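Long-range contacts in Protease/Reverse transcriptase/ribonuclease H (Eastern chimpanzee simian foamy virus, PDB 7KSF), which joins an aspartic protease to a reverse transcriptase with RNase H activity, probably serving both viral maturation and the copying of viral RNA into DNA: residues Q1-E9 with W88-L96; Y130-V141 with F330-S341. The protein carries 1 engineered substitution. All coordinates share one frame; numbering follows the deposited sequence.

Contact 1 (Q1-E9 with W88-L96); sequences QLLQPLPAE and WLTQQPLQL
L94 and Q4 show how side-chain conformation shapes a link between two largely irregular stretches of chain, alongside one backbone bond. Their side chains cross at about a right angle, and the methyl CD1 of L94 lies against CG of Q4 at 3.7 Å. CG of L94 stands anti to the backbone N (chi1 174°), and chi2 near +60° then turns CD1 against the Q4 stem. Q4 is itself extended all the way to its amide, so its aliphatic part runs past L94 while the amide passes beside the backbone of P93 and Q95; the 3.7 Å between Q4 NE2 and P93 O is a contact too long to count as a bond.

At the neighbouring position L3 behaves differently. Its CB leads away from the other segment, yet the two methyls fold back, and CD1 rests 3.6 Å from CG of Q91. The chain of Q91 bends at chi2 (-94°), which lays its stem and its amide oxygen across the end of L3. Farther along, L6 and L89 meet tip to tip, CD1 of L6 lying 3.6 Å from CD2 of L89. The backbones join through an isolated beta bridge at L3 and P93, where L94 N donates to L2 O over 3.1 Å.

Beyond L3 and Q4 the N-terminal chain enters strand 6-9, which pairs with strands 14-19 and 52-62 in the protease sheet. P5 and Q91 pack on strand 14-19 and L89 on strand 52-62. The N-terminal segment thus crosses the connection between strand 79-81 and helix 102-112, with K183 and Q184 of helix 171-184 touching Q4 and L94 respectively.

Contact 2 (Y130-V141 with F330-S341); sequences YDNLWQHWENQV and FQILLQAGYVVS
L133 is the knob of this buried interface, pushed into a hollow that F330, L333, L334 and V340 line together. Its CG stands anti to the backbone N (chi1 -178°), which carries the branch to the helix; CD2 then meets the F330 ring, 3.4 Å from CD1 of that residue, and CD1 settles on CB of L333 at 3.6 Å. V340 closes the pocket with CG2, 3.7 Å from CG of L133.

Y130 lies like a lid over the helix, one ring face centred on CB of F330, a CH-pi contact, while CD2 of L334 sits at the ring's edge. Q331 NE2 donates to Y130 OH (2.9 Å). W134 also reaches F330, setting the CH2 corner of its six-membered ring onto a face, an edge-to-face pair with planes at 83° and 3.4 Å between W134 CH2 and F330 CZ. The indole NH of W134 points elsewhere, to the carbonyl of F127.

Where helix 319-336 ends, the chain turns to bring V340 to the hollow. G337, with positive phi, is the C-prime residue of a Schellman motif, leading out toward strand 340-341, part of the reverse transcriptase palm sheet. W134 and V340 form a single beta bridge: V340 N donates to L133 O (3.0 Å) and Q135 N to V340 O (2.7 Å). Beside it CG1 of V339 nests against CB of Q135, their side chains crossing at about a right angle.

Beyond Q135, segment 130-141 makes a type II turn from W137 to Q140; OE1 of Q140 accepts from the backbone N of both H136 and W137.

Contact 1 closes before contact 2 opens along the chain, and their centres lie about 17 Å apart on one side of the molecule. Contact 1 is at the surface, beside the protease sheet; contact 2 is buried against helix 319-336 and strand 340-341 of the polymerase. They touch directly, W137 packing on L94, Q95 and L96 while L2 meets N132. Helix 171-184 serves both, Q184 touching L94 and L96 and also hydrogen-bonding N139 and V141. The segments therefore lie next to each other where protease and polymerase parts meet, consistent with the two enzymes packing against each other within one polyprotein chain.

Contact 1 (Q1-E9 with W88-L96)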
loop_
_atom_site.group_PDB
_atom_site.type_symbol
_atom_site.label_atom_id
_atom_site.label_comp_id
_atom_site.label_asym_id
_atom_site.label_seq_id
_atom_site.Cartn_x
_atom_site.Cartn_y
_atom_site.Cartn_z
ATOM N N GLN A 1 23.386 2.245 -17.696
ATOM C CA GLN A 1 22.050 1.907 -18.174
ATOM C C GLN A 1 21.826 0.401 -18.144
ATOM O O GLN A 1 22.029 -0.250 -17.118
ATOM C CB GLN A 1 21.832 2.438 -19.594
ATOM C CG GLN A 1 21.911 3.949 -19.723
ATOM C CD GLN A 1 21.701 4.417 -21.152
ATOM O OE1 GLN A 1 21.608 5.613 -21.415
ATOM N NE2 GLN A 1 21.629 3.471 -22.084
ATOM N N LEU A 2 21.409 -0.148 -19.288
ATOM C CA LEU A 2 21.182 -1.578 -19.431
ATOM C C LEU A 2 22.470 -2.371 -19.605
ATOM O O LEU A 2 22.428 -3.605 -19.589
ATOM C CB LEU A 2 20.260 -1.847 -20.620
ATOM C CG LEU A 2 18.964 -1.044 -20.644
ATOM C CD1 LEU A 2 18.290 -1.192 -21.994
ATOM C CD2 LEU A 2 18.040 -1.498 -19.524
ATOM N N LEU A 3 23.603 -1.703 -19.775
ATOM C CA LEU A 3 24.879 -2.376 -19.947
ATOM C C LEU A 3 25.615 -2.436 -18.619
ATOM O O LEU A 3 25.636 -1.459 -17.861
ATOM C CB LEU A 3 25.735 -1.670 -20.996
ATOM C CG LEU A 3 25.040 -1.471 -22.344
ATOM C CD1 LEU A 3 26.008 -0.906 -23.369
ATOM C CD2 LEU A 3 24.428 -2.777 -22.831
ATOM N N GLN A 4 26.209 -3.587 -18.342
ATOM C CA GLN A 4 26.894 -3.787 -17.075
ATOM C C GLN A 4 28.100 -2.859 -16.981
ATOM O O GLN A 4 28.908 -2.804 -17.918
ATOM C CB GLN A 4 27.330 -5.241 -16.933
ATOM C CG GLN A 4 27.915 -5.586 -15.577
ATOM C CD GLN A 4 28.045 -7.079 -15.368
ATOM O OE1 GLN A 4 28.208 -7.551 -14.245
ATOM N NE2 GLN A 4 27.968 -7.838 -16.458
ATOM N N PRO A 5 28.250 -2.115 -15.894
ATOM C CA PRO A 5 29.441 -1.278 -15.735
ATOM C C PRO A 5 30.690 -2.132 -15.590
ATOM O O PRO A 5 30.647 -3.265 -15.108
ATOM C CB PRO A 5 29.155 -0.487 -14.456
ATOM C CG PRO A 5 28.194 -1.336 -13.701
ATOM C CD PRO A 5 27.347 -2.020 -14.734
ATOM N N LEU A 6 31.813 -1.562 -16.015
ATOM C CA LEU A 6 33.069 -2.278 -16.076
ATOM C C LEU A 6 34.078 -1.642 -15.129
ATOM O O LEU A 6 34.313 -0.428 -15.208
ATOM C CB LEU A 6 33.614 -2.269 -17.507
ATOM C CG LEU A 6 32.544 -2.590 -18.551
ATOM C CD1 LEU A 6 32.936 -2.053 -19.915
ATOM C CD2 LEU A 6 32.290 -4.091 -18.611
ATOM N N PRO A 7 34.690 -2.414 -14.231
ATOM C CA PRO A 7 35.676 -1.823 -13.316
ATOM C C PRO A 7 36.908 -1.349 -14.067
ATOM O O PRO A 7 37.410 -2.027 -14.967
ATOM C CB PRO A 7 36.007 -2.975 -12.360
ATOM C CG PRO A 7 35.705 -4.209 -13.144
ATOM C CD PRO A 7 34.530 -3.860 -14.018
ATOM N N ALA A 8 37.395 -0.169 -13.694
ATOM C CA ALA A 8 38.525 0.428 -14.391
ATOM C C ALA A 8 39.269 1.362 -13.452
ATOM O O ALA A 8 38.663 2.025 -12.608
ATOM C CB ALA A 8 38.066 1.189 -15.640
ATOM N N GLU A 9 40.588 1.417 -13.618
ATOM C CA GLU A 9 41.444 2.343 -12.887
ATOM C C GLU A 9 42.181 3.232 -13.883
ATOM O O GLU A 9 42.768 2.732 -14.848
ATOM C CB GLU A 9 42.445 1.590 -12.004
ATOM C CG GLU A 9 43.529 2.465 -11.409
ATOM C CD GLU A 9 44.550 1.666 -10.625
ATOM O OE1 GLU A 9 44.184 0.604 -10.078
ATOM O OE2 GLU A 9 45.721 2.096 -10.571
ATOM N N TRP A 88 38.844 -5.448 -28.152
ATOM C CA TRP A 88 38.794 -6.776 -27.550
ATOM C C TRP A 88 37.548 -6.943 -26.689
ATOM O O TRP A 88 36.782 -7.897 -26.866
ATOM C CB TRP A 88 40.059 -7.036 -26.730
ATOM C CG TRP A 88 40.416 -5.916 -25.810
ATOM C CD1 TRP A 88 41.048 -4.756 -26.144
ATOM C CD2 TRP A 88 40.175 -5.848 -24.398
ATOM N NE1 TRP A 88 41.211 -3.968 -25.032
ATOM C CE2 TRP A 88 40.686 -4.615 -23.948
ATOM C CE3 TRP A 88 39.576 -6.709 -23.473
ATOM C CZ2 TRP A 88 40.615 -4.218 -22.615
ATOM C CZ3 TRP A 88 39.508 -6.315 -22.149
ATOM C CH2 TRP A 88 40.023 -5.081 -21.732
ATOM N N LEU A 89 37.328 -6.024 -25.757
ATOM C CA LEU A 89 36.173 -6.117 -24.877
ATOM C C LEU A 89 34.888 -5.876 -25.656
ATOM O O LEU A 89 34.777 -4.905 -26.415
ATOM C CB LEU A 89 36.297 -5.116 -23.735
ATOM C CG LEU A 89 35.087 -4.947 -22.822
ATOM C CD1 LEU A 89 34.752 -6.260 -22.135
ATOM C CD2 LEU A 89 35.377 -3.861 -21.806
ATOM N N THR A 90 33.917 -6.762 -25.468
ATOM C CA THR A 90 32.628 -6.675 -26.130
ATOM C C THR A 90 31.564 -6.221 -25.142
ATOM O O THR A 90 31.731 -6.313 -23.923
ATOM C CB THR A 90 32.240 -8.024 -26.746
ATOM O OG1 THR A 90 30.905 -7.951 -27.263
ATOM C CG2 THR A 90 32.311 -9.132 -25.705
ATOM N N GLN A 91 30.462 -5.716 -25.687
ATOM C CA GLN A 91 29.345 -5.275 -24.868
ATOM C C GLN A 91 28.538 -6.475 -24.393
ATOM O O GLN A 91 28.209 -7.370 -25.183
ATOM C CB GLN A 91 28.458 -4.312 -25.655
ATOM C CG GLN A 91 27.135 -3.969 -24.991
ATOM C CD GLN A 91 26.001 -4.869 -25.447
ATOM O OE1 GLN A 91 25.178 -5.309 -24.643
ATOM N NE2 GLN A 91 25.950 -5.142 -26.745
ATOM N N GLN A 92 28.223 -6.499 -23.099
ATOM C CA GLN A 92 27.379 -7.531 -22.525
ATOM C C GLN A 92 26.309 -6.891 -21.651
ATOM O O GLN A 92 26.567 -5.868 -21.002
ATOM C CB GLN A 92 28.203 -8.527 -21.697
ATOM C CG GLN A 92 29.223 -9.317 -22.505
ATOM C CD GLN A 92 29.910 -10.390 -21.685
ATOM O OE1 GLN A 92 29.541 -10.642 -20.535
ATOM N NE2 GLN A 92 30.914 -11.033 -22.270
ATOM N N PRO A 93 25.108 -7.461 -21.621
ATOM C CA PRO A 93 24.040 -6.879 -20.798
ATOM C C PRO A 93 24.355 -6.994 -19.313
ATOM O O PRO A 93 25.231 -7.749 -18.887
ATOM C CB PRO A 93 22.807 -7.710 -21.176
ATOM C CG PRO A 93 23.361 -9.001 -21.679
ATOM C CD PRO A 93 24.652 -8.646 -22.364
ATOM N N LEU A 94 23.625 -6.214 -18.524
ATOM C CA LEU A 94 23.792 -6.265 -17.081
ATOM C C LEU A 94 23.184 -7.549 -16.531
ATOM O O LEU A 94 22.094 -7.961 -16.930
ATOM C CB LEU A 94 23.144 -5.048 -16.426
ATOM C CG LEU A 94 23.113 -5.042 -14.900
ATOM C CD1 LEU A 94 24.517 -5.068 -14.314
ATOM C CD2 LEU A 94 22.352 -3.829 -14.407
ATOM N N GLN A 95 23.907 -8.188 -15.615
ATOM C CA GLN A 95 23.473 -9.443 -15.008
ATOM C C GLN A 95 23.699 -9.349 -13.507
ATOM O O GLN A 95 24.846 -9.357 -13.048
ATOM C CB GLN A 95 24.227 -10.637 -15.601
ATOM C CG GLN A 95 23.962 -10.887 -17.082
ATOM C CD GLN A 95 22.842 -11.880 -17.324
ATOM O OE1 GLN A 95 22.671 -12.841 -16.571
ATOM N NE2 GLN A 95 22.062 -11.654 -18.380
ATOM N N LEU A 96 22.615 -9.263 -12.747
ATOM C CA LEU A 96 22.689 -9.167 -11.301
ATOM C C LEU A 96 22.204 -10.505 -10.742
ATOM O O LEU A 96 22.063 -11.488 -11.479
ATOM C CB LEU A 96 21.718 -8.089 -10.813
ATOM C CG LEU A 96 22.086 -6.655 -11.214
ATOM C CD1 LEU A 96 21.006 -5.704 -10.753
ATOM C CD2 LEU A 96 23.433 -6.263 -10.631
#

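Contact 2 (Y130-V141 with F330-S341)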
loop_
_atom_site.group_PDB
_atom_site.type_symbol
_atom_site.label_atom_id
_atom_site.label_comp_id
_atom_site.label_asym_id
_atom_site.label_seq_id
_atom_site.Cartn_x
_atom_site.Cartn_y
_atom_site.Cartn_z
ATOM N N TYR A 130 8.377 -1.654 -24.199
ATOM C CA TYR A 130 9.137 -1.017 -23.131
ATOM C C TYR A 130 9.550 -2.051 -22.093
ATOM O O TYR A 130 9.317 -1.875 -20.892
ATOM C CB TYR A 130 8.321 0.117 -22.510
ATOM C CG TYR A 130 7.870 1.136 -23.529
ATOM C CD1 TYR A 130 6.579 1.114 -24.035
ATOM C CD2 TYR A 130 8.743 2.102 -24.003
ATOM C CE1 TYR A 130 6.170 2.038 -24.976
ATOM C CE2 TYR A 130 8.340 3.030 -24.944
ATOM C CZ TYR A 130 7.051 2.992 -25.423
ATOM O OH TYR A 130 6.649 3.911 -26.359
ATOM N N ASP A 131 10.168 -3.137 -22.556
ATOM C CA ASP A 131 10.634 -4.168 -21.636
ATOM C C ASP A 131 11.798 -3.666 -20.794
ATOM O O ASP A 131 11.919 -4.026 -19.619
ATOM C CB ASP A 131 11.030 -5.427 -22.407
ATOM C CG ASP A 131 11.369 -6.588 -21.490
ATOM O OD1 ASP A 131 10.551 -6.920 -20.605
ATOM O OD2 ASP A 131 12.460 -7.175 -21.653
ATOM N N ASN A 132 12.661 -2.829 -21.374
ATOM C CA ASN A 132 13.796 -2.274 -20.648
ATOM C C ASN A 132 13.374 -1.303 -19.558
ATOM O O ASN A 132 14.205 -0.936 -18.721
ATOM C CB ASN A 132 14.748 -1.574 -21.620
ATOM C CG ASN A 132 15.112 -2.445 -22.803
ATOM O OD1 ASN A 132 15.074 -3.674 -22.715
ATOM N ND2 ASN A 132 15.470 -1.817 -23.916
ATOM N N LEU A 133 12.113 -0.877 -19.550
ATOM C CA LEU A 133 11.631 0.029 -18.515
ATOM C C LEU A 133 11.319 -0.713 -17.219
ATOM O O LEU A 133 11.606 -0.203 -16.130
ATOM C CB LEU A 133 10.389 0.770 -19.008
ATOM C CG LEU A 133 9.793 1.783 -18.036
ATOM C CD1 LEU A 133 10.798 2.880 -17.751
ATOM C CD2 LEU A 133 8.505 2.359 -18.590
ATOM N N TRP A 134 10.737 -1.903 -17.315
ATOM C CA TRP A 134 10.369 -2.654 -16.128
ATOM C C TRP A 134 11.613 -3.152 -15.400
ATOM O O TRP A 134 12.687 -3.304 -15.991
ATOM C CB TRP A 134 9.475 -3.836 -16.502
ATOM C CG TRP A 134 8.574 -3.552 -17.665
ATOM C CD1 TRP A 134 8.571 -4.187 -18.870
ATOM C CD2 TRP A 134 7.556 -2.547 -17.740
ATOM N NE1 TRP A 134 7.607 -3.647 -19.692
ATOM C CE2 TRP A 134 6.972 -2.637 -19.017
ATOM C CE3 TRP A 134 7.080 -1.582 -16.848
ATOM C CZ2 TRP A 134 5.936 -1.800 -19.425
ATOM C CZ3 TRP A 134 6.054 -0.755 -17.253
ATOM C CH2 TRP A 134 5.490 -0.868 -18.531
ATOM N N GLN A 135 11.461 -3.402 -14.102
ATOM C CA GLN A 135 12.556 -3.947 -13.313
ATOM C C GLN A 135 12.619 -5.453 -13.526
ATOM O O GLN A 135 11.644 -6.166 -13.259
ATOM C CB GLN A 135 12.380 -3.625 -11.832
ATOM C CG GLN A 135 13.637 -3.871 -11.018
ATOM C CD GLN A 135 13.351 -4.148 -9.559
ATOM O OE1 GLN A 135 12.208 -4.072 -9.110
ATOM N NE2 GLN A 135 14.394 -4.476 -8.808
ATOM N N HIS A 136 13.760 -5.934 -14.014
ATOM C CA HIS A 136 13.975 -7.357 -14.232
ATOM C C HIS A 136 14.750 -8.021 -13.104
ATOM O O HIS A 136 14.414 -9.140 -12.707
ATOM C CB HIS A 136 14.713 -7.577 -15.555
ATOM C CG HIS A 136 13.988 -7.040 -16.747
ATOM N ND1 HIS A 136 13.250 -7.843 -17.589
ATOM C CD2 HIS A 136 13.882 -5.782 -17.235
ATOM C CE1 HIS A 136 12.724 -7.102 -18.548
ATOM N NE2 HIS A 136 13.092 -5.849 -18.358
ATOM N N TRP A 137 15.781 -7.364 -12.582
ATOM C CA TRP A 137 16.589 -7.918 -11.507
ATOM C C TRP A 137 16.203 -7.278 -10.183
ATOM O O TRP A 137 15.802 -6.109 -10.142
ATOM C CB TRP A 137 18.080 -7.699 -11.768
ATOM C CG TRP A 137 18.544 -8.226 -13.082
ATOM C CD1 TRP A 137 18.627 -7.540 -14.257
ATOM C CD2 TRP A 137 18.984 -9.557 -13.360
ATOM N NE1 TRP A 137 19.093 -8.361 -15.252
ATOM C CE2 TRP A 137 19.318 -9.608 -14.726
ATOM C CE3 TRP A 137 19.125 -10.711 -12.586
ATOM C CZ2 TRP A 137 19.789 -10.768 -15.336
ATOM C CZ3 TRP A 137 19.591 -11.858 -13.191
ATOM C CH2 TRP A 137 19.916 -11.881 -14.550
ATOM N N GLU A 138 16.317 -8.046 -9.105
ATOM C CA GLU A 138 16.169 -7.464 -7.781
ATOM C C GLU A 138 17.316 -6.494 -7.519
ATOM O O GLU A 138 18.452 -6.721 -7.949
ATOM C CB GLU A 138 16.140 -8.553 -6.710
ATOM C CG GLU A 138 14.910 -9.452 -6.756
ATOM C CD GLU A 138 14.761 -10.294 -5.501
ATOM O OE1 GLU A 138 15.555 -10.103 -4.559
ATOM O OE2 GLU A 138 13.847 -11.146 -5.458
ATOM N N ASN A 139 17.087 -5.461 -6.903
ATOM C CA ASN A 139 18.042 -4.396 -6.586
ATOM C C ASN A 139 18.583 -3.713 -7.838
ATOM O O ASN A 139 19.609 -3.027 -7.782
ATOM C CB ASN A 139 19.191 -4.922 -5.725
ATOM C CG ASN A 139 18.708 -5.792 -4.587
ATOM O OD1 ASN A 139 19.187 -6.908 -4.394
ATOM N ND2 ASN A 139 17.739 -5.288 -3.831
ATOM N N GLN A 140 17.907 -3.895 -8.968
ATOM C CA GLN A 140 18.295 -3.229 -10.204
ATOM C C GLN A 140 17.924 -1.753 -10.148
ATOM O O GLN A 140 16.806 -1.391 -9.776
ATOM C CB GLN A 140 17.611 -3.900 -11.395
ATOM C CG GLN A 140 17.507 -3.032 -12.627
ATOM C CD GLN A 140 16.692 -3.688 -13.720
ATOM O OE1 GLN A 140 16.174 -4.792 -13.547
ATOM N NE2 GLN A 140 16.571 -3.009 -14.853
ATOM N N VAL A 141 18.879 -0.894 -10.511
ATOM C CA VAL A 141 18.674 0.546 -10.537
ATOM C C VAL A 141 19.079 1.076 -11.906
ATOM O O VAL A 141 19.826 0.439 -12.651
ATOM C CB VAL A 141 19.459 1.283 -9.429
ATOM C CG1 VAL A 141 19.123 0.707 -8.068
ATOM C CG2 VAL A 141 20.952 1.200 -9.696
ATOM N N PHE A 330 5.842 6.129 -20.403
ATOM C CA PHE A 330 6.881 5.105 -20.434
ATOM C C PHE A 330 8.118 5.585 -21.174
ATOM O O PHE A 330 9.247 5.329 -20.740
ATOM C CB PHE A 330 6.344 3.823 -21.069
ATOM C CG PHE A 330 5.311 3.124 -20.241
ATOM C CD1 PHE A 330 5.238 3.340 -18.877
ATOM C CD2 PHE A 330 4.412 2.252 -20.827
ATOM C CE1 PHE A 330 4.285 2.702 -18.111
ATOM C CE2 PHE A 330 3.458 1.612 -20.067
ATOM C CZ PHE A 330 3.395 1.835 -18.707
ATOM N N GLN A 331 7.932 6.283 -22.299
ATOM C CA GLN A 331 9.080 6.778 -23.048
ATOM C C GLN A 331 9.915 7.727 -22.202
ATOM O O GLN A 331 11.148 7.648 -22.193
ATOM C CB GLN A 331 8.617 7.468 -24.330
ATOM C CG GLN A 331 7.953 6.544 -25.332
ATOM C CD GLN A 331 7.424 7.285 -26.543
ATOM O OE1 GLN A 331 7.383 8.514 -26.556
ATOM N NE2 GLN A 331 7.018 6.541 -27.564
ATOM N N ILE A 332 9.257 8.625 -21.468
ATOM C CA ILE A 332 9.974 9.550 -20.591
ATOM C C ILE A 332 10.796 8.779 -19.566
ATOM O O ILE A 332 12.007 8.984 -19.432
ATOM C CB ILE A 332 8.992 10.516 -19.907
ATOM C CG1 ILE A 332 8.299 11.406 -20.944
ATOM C CG2 ILE A 332 9.716 11.363 -18.871
ATOM C CD1 ILE A 332 7.289 12.362 -20.351
ATOM N N LEU A 333 10.145 7.867 -18.838
ATOM C CA LEU A 333 10.844 7.136 -17.785
ATOM C C LEU A 333 11.948 6.258 -18.360
ATOM O O LEU A 333 13.001 6.089 -17.734
ATOM C CB LEU A 333 9.853 6.295 -16.985
ATOM C CG LEU A 333 8.690 7.076 -16.374
ATOM C CD1 LEU A 333 7.738 6.147 -15.639
ATOM C CD2 LEU A 333 9.204 8.169 -15.446
ATOM N N LEU A 334 11.731 5.701 -19.552
ATOM C CA LEU A 334 12.777 4.907 -20.187
ATOM C C LEU A 334 13.891 5.793 -20.725
ATOM O O LEU A 334 15.071 5.442 -20.624
ATOM C CB LEU A 334 12.187 4.053 -21.306
ATOM C CG LEU A 334 13.156 3.069 -21.964
ATOM C CD1 LEU A 334 13.566 1.988 -20.976
ATOM C CD2 LEU A 334 12.524 2.463 -23.201
ATOM N N GLN A 335 13.540 6.945 -21.302
ATOM C CA GLN A 335 14.561 7.828 -21.861
ATOM C C GLN A 335 15.414 8.454 -20.764
ATOM O O GLN A 335 16.623 8.647 -20.943
ATOM C CB GLN A 335 13.905 8.917 -22.711
ATOM C CG GLN A 335 14.854 9.628 -23.660
ATOM C CD GLN A 335 15.292 8.755 -24.822
ATOM O OE1 GLN A 335 14.719 7.692 -25.070
ATOM N NE2 GLN A 335 16.314 9.202 -25.542
ATOM N N ALA A 336 14.805 8.778 -19.618
ATOM C CA ALA A 336 15.571 9.333 -18.509
ATOM C C ALA A 336 16.471 8.284 -17.867
ATOM O O ALA A 336 17.563 8.612 -17.389
ATOM C CB ALA A 336 14.626 9.930 -17.462
ATOM N N GLY A 337 16.038 7.031 -17.863
ATOM C CA GLY A 337 16.745 5.970 -17.179
ATOM C C GLY A 337 16.077 5.465 -15.921
ATOM O O GLY A 337 16.735 4.793 -15.117
ATOM N N TYR A 338 14.803 5.780 -15.717
ATOM C CA TYR A 338 14.090 5.289 -14.551
ATOM C C TYR A 338 13.632 3.853 -14.776
ATOM O O TYR A 338 13.560 3.357 -15.905
ATOM C CB TYR A 338 12.896 6.187 -14.230
ATOM C CG TYR A 338 13.287 7.527 -13.648
ATOM C CD1 TYR A 338 13.711 7.635 -12.333
ATOM C CD2 TYR A 338 13.223 8.685 -14.411
ATOM C CE1 TYR A 338 14.066 8.855 -11.792
ATOM C CE2 TYR A 338 13.575 9.915 -13.878
ATOM C CZ TYR A 338 13.996 9.993 -12.567
ATOM O OH TYR A 338 14.348 11.212 -12.031
ATOM N N VAL A 339 13.327 3.174 -13.670
ATOM C CA VAL A 339 12.986 1.759 -13.676
ATOM C C VAL A 339 11.687 1.584 -12.906
ATOM O O VAL A 339 11.566 2.058 -11.771
ATOM C CB VAL A 339 14.106 0.906 -13.053
ATOM C CG1 VAL A 339 13.650 -0.520 -12.898
ATOM C CG2 VAL A 339 15.360 0.974 -13.906
ATOM N N VAL A 340 10.713 0.915 -13.531
ATOM C CA VAL A 340 9.389 0.704 -12.958
ATOM C C VAL A 340 9.306 -0.711 -12.406
ATOM O O VAL A 340 9.738 -1.673 -13.056
ATOM C CB VAL A 340 8.285 0.944 -14.007
ATOM C CG1 VAL A 340 6.906 0.755 -13.396
ATOM C CG2 VAL A 340 8.418 2.329 -14.613
ATOM N N SER A 341 8.747 -0.844 -11.206
ATOM C CA SER A 341 8.524 -2.141 -10.576
ATOM C C SER A 341 7.071 -2.538 -10.789
ATOM O O SER A 341 6.159 -1.891 -10.267
ATOM C CB SER A 341 8.861 -2.087 -9.087
ATOM O OG SER A 341 8.448 -3.273 -8.428
#